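PDB 2JLN: MHP1 from Microbacterium liquefaciens, which mediates the sodium-dependent binding and uptake of 5-aryl-substituted hydantoins, preferring L isomers that carry an indolylmethyl or benzyl substituent. Local coordinates for residues A48-M52 with A212-F216; L185-A190 with A286-V291; V407-A411 with A444-V448. All coordinates share one frame. Residue numbers count along the deposited sequence, not the author numbering.

From the N terminus, the chain reaches residues 48-52 at the end of transmembrane helix 1 and returns to them 160 residues later at 212-216 in transmembrane helix 6; this closes contact 1. Contact 2 opens inside that span, at 185-190 on transmembrane helix 5, and closes beyond it at 286-291, so the two contacts cross. Their centres lie about 23 Å apart and the segments do not touch. In the LeuT-type fold contact 1 joins the first helices of the two inverted repeats, while contact 2 ties the end of the first repeat to the segment after transmembrane helix 7. Contact 3 follows in series, pairing transmembrane helices 11 and 12, its centre about 59 Å from that of contact 2.

Contact 1 of 3, residues A48-M52 with A212-F216; sequences AAGQM and AIMIF
This is a near-antiparallel helix packing between transmembrane helices 1 and 6, the two interrupted helices of the LeuT-type inverted-repeat fold. Segments 48-52 and 212-216 are helical, with axes 11.0 Å apart at closest approach and N-to-C directions at 163°. Register is set by A48 opposite F216 (CA-CA 7.4 Å) and M52 opposite A212 (CA-CA 7.7 Å). Such wide spacing leaves a gap that two large side chains bridge. F216 (chi1 m, chi2 109°) projects its ring into a shallow hollow lined by A48, A49 and M52, where small alanines leave room: F216 CE2 lies 3.8 Å from A48 CB, and F216 CZ 3.8 Å from M52 CG. In return M52, curled in an m,m,m rotamer, lies towards A212 and I215, with M52 SD 4.5 Å from I215 CD1. Its sulfur makes an oblique Met-aromatic contact, M52 SD being 5.4 Å from the F216 ring centroid and 48° off the normal. V61 and I65 of helix 58-79 back M52 and F216 respectively. The F216 side chain is also about 5 Å from a bound mercury ion. At the ring edge, near its plane, A49 N sits 4.0 Å from F216 CE2.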
# COMPACT_ATOMS: atom_id res chain seq x y z
N ALA A 48 -11.24 10.42 -6.15
CA ALA A 48 -12.00 9.27 -6.57
C ALA A 48 -13.48 9.40 -6.25
O ALA A 48 -14.31 9.21 -7.10
CB ALA A 48 -11.43 8.02 -5.95
N ALA A 49 -13.80 9.71 -4.99
CA ALA A 49 -15.18 9.68 -4.52
C ALA A 49 -15.93 10.88 -5.06
O ALA A 49 -17.14 10.81 -5.23
CB ALA A 49 -15.22 9.69 -3.01
N GLY A 50 -15.20 11.96 -5.33
CA GLY A 50 -15.76 13.13 -6.01
C GLY A 50 -16.26 12.87 -7.43
O GLY A 50 -17.44 13.07 -7.74
N GLN A 51 -15.36 12.42 -8.31
CA GLN A 51 -15.75 12.01 -9.65
C GLN A 51 -16.82 10.90 -9.77
O GLN A 51 -17.54 10.85 -10.76
CB GLN A 51 -14.50 11.66 -10.42
CG GLN A 51 -13.61 12.87 -10.54
CD GLN A 51 -12.36 12.59 -11.35
OE1 GLN A 51 -11.67 13.53 -11.79
NE2 GLN A 51 -12.05 11.30 -11.55
N MET A 52 -16.95 10.03 -8.78
CA MET A 52 -17.99 9.01 -8.81
C MET A 52 -19.41 9.56 -8.71
O MET A 52 -20.33 8.89 -9.16
CB MET A 52 -17.77 8.01 -7.68
CG MET A 52 -16.53 7.18 -7.86
SD MET A 52 -16.78 5.88 -9.07
CE MET A 52 -17.95 4.91 -8.12
N ALA A 212 -17.19 0.36 -10.31
CA ALA A 212 -17.00 1.44 -9.34
C ALA A 212 -16.16 0.93 -8.17
O ALA A 212 -15.15 1.53 -7.81
CB ALA A 212 -18.34 1.93 -8.84
N ILE A 213 -16.60 -0.21 -7.61
CA ILE A 213 -15.90 -0.86 -6.52
C ILE A 213 -14.45 -1.09 -6.91
O ILE A 213 -13.54 -0.83 -6.13
CB ILE A 213 -16.53 -2.21 -6.17
CG1 ILE A 213 -18.02 -2.05 -5.85
CG2 ILE A 213 -15.82 -2.83 -4.97
CD1 ILE A 213 -18.63 -3.27 -5.15
N MET A 214 -14.25 -1.56 -8.14
CA MET A 214 -12.91 -1.79 -8.65
C MET A 214 -12.06 -0.52 -8.74
O MET A 214 -10.86 -0.61 -8.88
CB MET A 214 -12.98 -2.43 -10.04
CG MET A 214 -11.65 -2.92 -10.59
SD MET A 214 -10.93 -4.17 -9.51
CE MET A 214 -12.41 -5.00 -8.88
N ILE A 215 -12.68 0.65 -8.69
CA ILE A 215 -11.89 1.88 -8.75
C ILE A 215 -11.35 2.22 -7.38
O ILE A 215 -10.26 2.76 -7.26
CB ILE A 215 -12.66 3.05 -9.37
CG1 ILE A 215 -12.69 2.89 -10.89
CG2 ILE A 215 -12.05 4.41 -8.99
CD1 ILE A 215 -13.97 3.40 -11.52
N PHE A 216 -12.09 1.89 -6.33
CA PHE A 216 -11.57 2.10 -4.98
C PHE A 216 -10.54 1.05 -4.52
O PHE A 216 -9.58 1.40 -3.83
CB PHE A 216 -12.72 2.20 -3.98
CG PHE A 216 -13.61 3.40 -4.21
CD1 PHE A 216 -14.90 3.24 -4.70
CD2 PHE A 216 -13.14 4.68 -3.94
CE1 PHE A 216 -15.70 4.35 -4.93
CE2 PHE A 216 -13.94 5.79 -4.16
CZ PHE A 216 -15.21 5.63 -4.66

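Contact 2 of 3, residues L185-A190 with A286-V291; sequences LMLDGA and AITEVV
Two helical ends, 185-190 and 286-291, run side by side in nearly the same direction: their axes diverge by 30° and come within 8.8 Å, a close parallel helix pair. Register places M186 opposite I287 (CA-CA 5.8 Å) and G189 opposite V291 (CA-CA 5.4 Å). The first segment finishes transmembrane helix 5; the second finishes the short helix 283-291 in the connection between transmembrane helices 7 and 8, so the contact packs that connection against the end of transmembrane helix 5. G189 permits the approach, since a CB there would lie 2.7 Å from V290 CG1, a clash. V290 (chi1 t) instead presses on bare backbone, with V290 CG1 3.5 Å from A190 N and 3.8 Å from M186 O. One turn earlier the packing is side chain on side chain. L185 (m,t) sets CB 3.9 Å from I287 CG2, and M186 (m,t, chi3 102°) brings CG to 3.5 Å from I287 CG1 and CE to 4.1 Å from A286 CB. M186 also rests on S274 and L277 of helix 242-278, which packs against A286 and V290 as well. No hydrogen bond links the segments; even the closest polar pair, G189 O and V290 O at 3.2 Å, consists of two acceptors.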
# COMPACT_ATOMS: atom_id res chain seq x y z
N LEU A 185 -18.63 22.84 8.95
CA LEU A 185 -18.49 24.07 8.17
C LEU A 185 -19.28 24.02 6.85
O LEU A 185 -19.92 25.00 6.50
CB LEU A 185 -17.03 24.38 7.85
CG LEU A 185 -16.21 25.00 8.99
CD1 LEU A 185 -14.77 25.34 8.56
CD2 LEU A 185 -16.93 26.23 9.49
N MET A 186 -19.22 22.90 6.13
CA MET A 186 -19.97 22.74 4.87
C MET A 186 -21.49 22.70 5.03
O MET A 186 -22.18 23.61 4.58
CB MET A 186 -19.54 21.48 4.13
CG MET A 186 -18.30 21.62 3.29
SD MET A 186 -18.07 20.13 2.30
CE MET A 186 -18.67 20.70 0.73
N LEU A 187 -22.01 21.62 5.62
CA LEU A 187 -23.45 21.45 5.80
C LEU A 187 -24.12 22.72 6.27
O LEU A 187 -25.09 23.20 5.67
CB LEU A 187 -23.77 20.32 6.77
CG LEU A 187 -23.50 18.90 6.24
CD1 LEU A 187 -24.51 17.90 6.81
CD2 LEU A 187 -23.50 18.88 4.72
N ASP A 188 -23.60 23.28 7.36
CA ASP A 188 -24.14 24.53 7.88
C ASP A 188 -24.16 25.61 6.78
O ASP A 188 -25.22 26.08 6.39
CB ASP A 188 -23.34 25.00 9.10
CG ASP A 188 -24.04 26.12 9.88
OD1 ASP A 188 -25.18 25.90 10.36
OD2 ASP A 188 -23.44 27.22 10.02
N GLY A 189 -22.99 25.97 6.27
CA GLY A 189 -22.86 27.07 5.34
C GLY A 189 -23.60 26.94 4.03
O GLY A 189 -23.79 27.94 3.32
N ALA A 190 -24.01 25.72 3.70
CA ALA A 190 -24.81 25.50 2.49
C ALA A 190 -26.29 25.35 2.86
O ALA A 190 -27.16 25.39 1.98
CB ALA A 190 -24.31 24.29 1.70
N ALA A 286 -14.12 24.18 -1.88
CA ALA A 286 -15.54 24.06 -1.65
C ALA A 286 -15.98 24.72 -0.36
O ALA A 286 -17.06 25.30 -0.31
CB ALA A 286 -15.97 22.59 -1.69
N ILE A 287 -15.17 24.65 0.69
CA ILE A 287 -15.58 25.27 1.96
C ILE A 287 -15.41 26.78 1.88
O ILE A 287 -16.20 27.54 2.44
CB ILE A 287 -14.85 24.68 3.20
CG1 ILE A 287 -15.14 23.18 3.32
CG2 ILE A 287 -15.27 25.42 4.49
CD1 ILE A 287 -14.78 22.59 4.67
N THR A 288 -14.38 27.21 1.17
CA THR A 288 -14.13 28.63 0.97
C THR A 288 -15.33 29.35 0.37
O THR A 288 -15.79 30.34 0.94
CB THR A 288 -12.94 28.85 0.06
OG1 THR A 288 -11.74 28.50 0.75
CG2 THR A 288 -12.91 30.31 -0.38
N GLU A 289 -15.83 28.85 -0.76
CA GLU A 289 -17.06 29.39 -1.36
C GLU A 289 -18.21 29.37 -0.39
O GLU A 289 -18.67 30.41 0.03
CB GLU A 289 -17.45 28.65 -2.63
CG GLU A 289 -17.26 29.48 -3.88
CD GLU A 289 -18.39 30.53 -4.15
OE1 GLU A 289 -18.26 31.22 -5.20
OE2 GLU A 289 -19.38 30.68 -3.36
N VAL A 290 -18.67 28.17 -0.05
CA VAL A 290 -19.86 28.00 0.78
C VAL A 290 -19.94 28.93 1.99
O VAL A 290 -21.02 29.28 2.44
CB VAL A 290 -20.00 26.54 1.23
CG1 VAL A 290 -20.82 26.43 2.51
CG2 VAL A 290 -20.61 25.72 0.12
N VAL A 291 -18.77 29.32 2.50
CA VAL A 291 -18.67 30.10 3.74
C VAL A 291 -18.33 31.56 3.44
O VAL A 291 -18.47 32.43 4.29
CB VAL A 291 -17.57 29.49 4.65
CG1 VAL A 291 -17.12 30.49 5.73
CG2 VAL A 291 -18.04 28.16 5.25

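Contact 3 of 3, residues V407-A411 with A444-V448; sequences VNWVA and AMRWV
V410 packs its branched side chain, in the t rotamer, against A444, W447 and V448, and with 89 Å² covered it is the centre of the contact. V410 CG1 meets A444 CB at 3.6 Å, V410 CG2 reaches W447 CZ3 at 3.5 Å, obliquely to the indole, and V410 CB lies 3.5 Å from V448 CG2. The nearest CA pair is V410 and A444, 6.7 Å apart, and most of the contact between the segments is made by apolar side chains. W447, chi1 t, brings the end of its ring beside V410 at the surface. Before the helix, V407 and N408 are extended (phi/psi -137/134° and -99/88°); from W409 onward the backbone is helical, as it is throughout 444-448. N408 is the N-cap: with chi1 t, N408 OD1 accepts from A411 N at 3.0 Å with an N-H...O angle of 162°. The amide's other atom, N408 ND2, is weakly hydrogen-bonded to P97 O and comes unusually close to M445 CE, 3.0 Å, shorter than a normal van der Waals contact. W404 flanks V410 as well. Taken together, a capped helix start set against a helix finish joins transmembrane helices 11 and 12 as a helical hairpin, outside the ten-helix inverted-repeat core.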
# COMPACT_ATOMS: atom_id res chain seq x y z
N VAL A 407 16.51 -18.34 -12.00
CA VAL A 407 15.24 -17.87 -12.57
C VAL A 407 14.28 -19.00 -12.87
O VAL A 407 14.69 -19.99 -13.45
CB VAL A 407 15.49 -17.21 -13.90
CG1 VAL A 407 14.17 -16.92 -14.59
CG2 VAL A 407 16.35 -15.96 -13.71
N ASN A 408 13.02 -18.87 -12.49
CA ASN A 408 12.06 -19.94 -12.77
C ASN A 408 11.24 -19.61 -14.01
O ASN A 408 10.18 -19.01 -13.90
CB ASN A 408 11.14 -20.18 -11.55
CG ASN A 408 9.98 -21.15 -11.85
OD1 ASN A 408 9.72 -21.51 -13.00
ND2 ASN A 408 9.27 -21.55 -10.80
N TRP A 409 11.73 -20.00 -15.19
CA TRP A 409 11.04 -19.58 -16.42
C TRP A 409 9.60 -20.06 -16.50
O TRP A 409 8.77 -19.35 -17.05
CB TRP A 409 11.82 -19.93 -17.69
CG TRP A 409 13.20 -19.36 -17.69
CD1 TRP A 409 14.34 -19.98 -17.31
CD2 TRP A 409 13.58 -18.02 -18.07
NE1 TRP A 409 15.42 -19.13 -17.43
CE2 TRP A 409 14.97 -17.92 -17.90
CE3 TRP A 409 12.87 -16.91 -18.53
CZ2 TRP A 409 15.68 -16.74 -18.17
CZ3 TRP A 409 13.58 -15.75 -18.82
CH2 TRP A 409 14.96 -15.67 -18.63
N VAL A 410 9.26 -21.21 -15.92
CA VAL A 410 7.86 -21.65 -15.97
C VAL A 410 6.92 -20.69 -15.25
O VAL A 410 5.80 -20.48 -15.74
CB VAL A 410 7.64 -23.08 -15.48
CG1 VAL A 410 6.14 -23.38 -15.35
CG2 VAL A 410 8.32 -24.05 -16.42
N ALA A 411 7.36 -20.11 -14.13
CA ALA A 411 6.60 -19.05 -13.38
C ALA A 411 6.46 -17.67 -14.08
O ALA A 411 5.37 -17.10 -14.08
CB ALA A 411 7.15 -18.86 -11.97
N ALA A 444 1.45 -25.81 -13.42
CA ALA A 444 2.80 -25.40 -13.78
C ALA A 444 3.82 -25.82 -12.72
O ALA A 444 4.93 -26.22 -13.06
CB ALA A 444 2.86 -23.91 -14.01
N MET A 445 3.45 -25.74 -11.45
CA MET A 445 4.41 -26.03 -10.38
C MET A 445 4.59 -27.52 -10.12
O MET A 445 5.67 -27.94 -9.72
CB MET A 445 4.08 -25.30 -9.07
CG MET A 445 4.81 -23.97 -8.87
SD MET A 445 6.62 -24.07 -8.90
CE MET A 445 6.89 -23.35 -10.50
N ARG A 446 3.54 -28.31 -10.35
CA ARG A 446 3.71 -29.76 -10.24
C ARG A 446 4.52 -30.34 -11.40
O ARG A 446 4.84 -31.52 -11.42
CB ARG A 446 2.37 -30.49 -10.09
CG ARG A 446 1.91 -30.57 -8.63
CD ARG A 446 3.12 -30.59 -7.64
NE ARG A 446 2.74 -30.90 -6.26
CZ ARG A 446 3.15 -31.97 -5.57
NH1 ARG A 446 3.97 -32.87 -6.14
NH2 ARG A 446 2.74 -32.15 -4.31
N TRP A 447 4.88 -29.48 -12.35
CA TRP A 447 5.68 -29.90 -13.48
C TRP A 447 7.16 -29.57 -13.22
O TRP A 447 8.02 -30.44 -13.35
CB TRP A 447 5.16 -29.25 -14.77
CG TRP A 447 5.89 -29.66 -15.98
CD1 TRP A 447 6.10 -30.93 -16.41
CD2 TRP A 447 6.51 -28.80 -16.94
NE1 TRP A 447 6.83 -30.93 -17.58
CE2 TRP A 447 7.09 -29.63 -17.92
CE3 TRP A 447 6.64 -27.42 -17.05
CZ2 TRP A 447 7.79 -29.12 -19.01
CZ3 TRP A 447 7.32 -26.90 -18.14
CH2 TRP A 447 7.90 -27.76 -19.10
N VAL A 448 7.43 -28.33 -12.85
CA VAL A 448 8.78 -27.92 -12.45
C VAL A 448 9.31 -28.80 -11.30
O VAL A 448 10.53 -28.94 -11.13
CB VAL A 448 8.77 -26.45 -12.02
CG1 VAL A 448 10.06 -26.06 -11.34
CG2 VAL A 448 8.54 -25.59 -13.22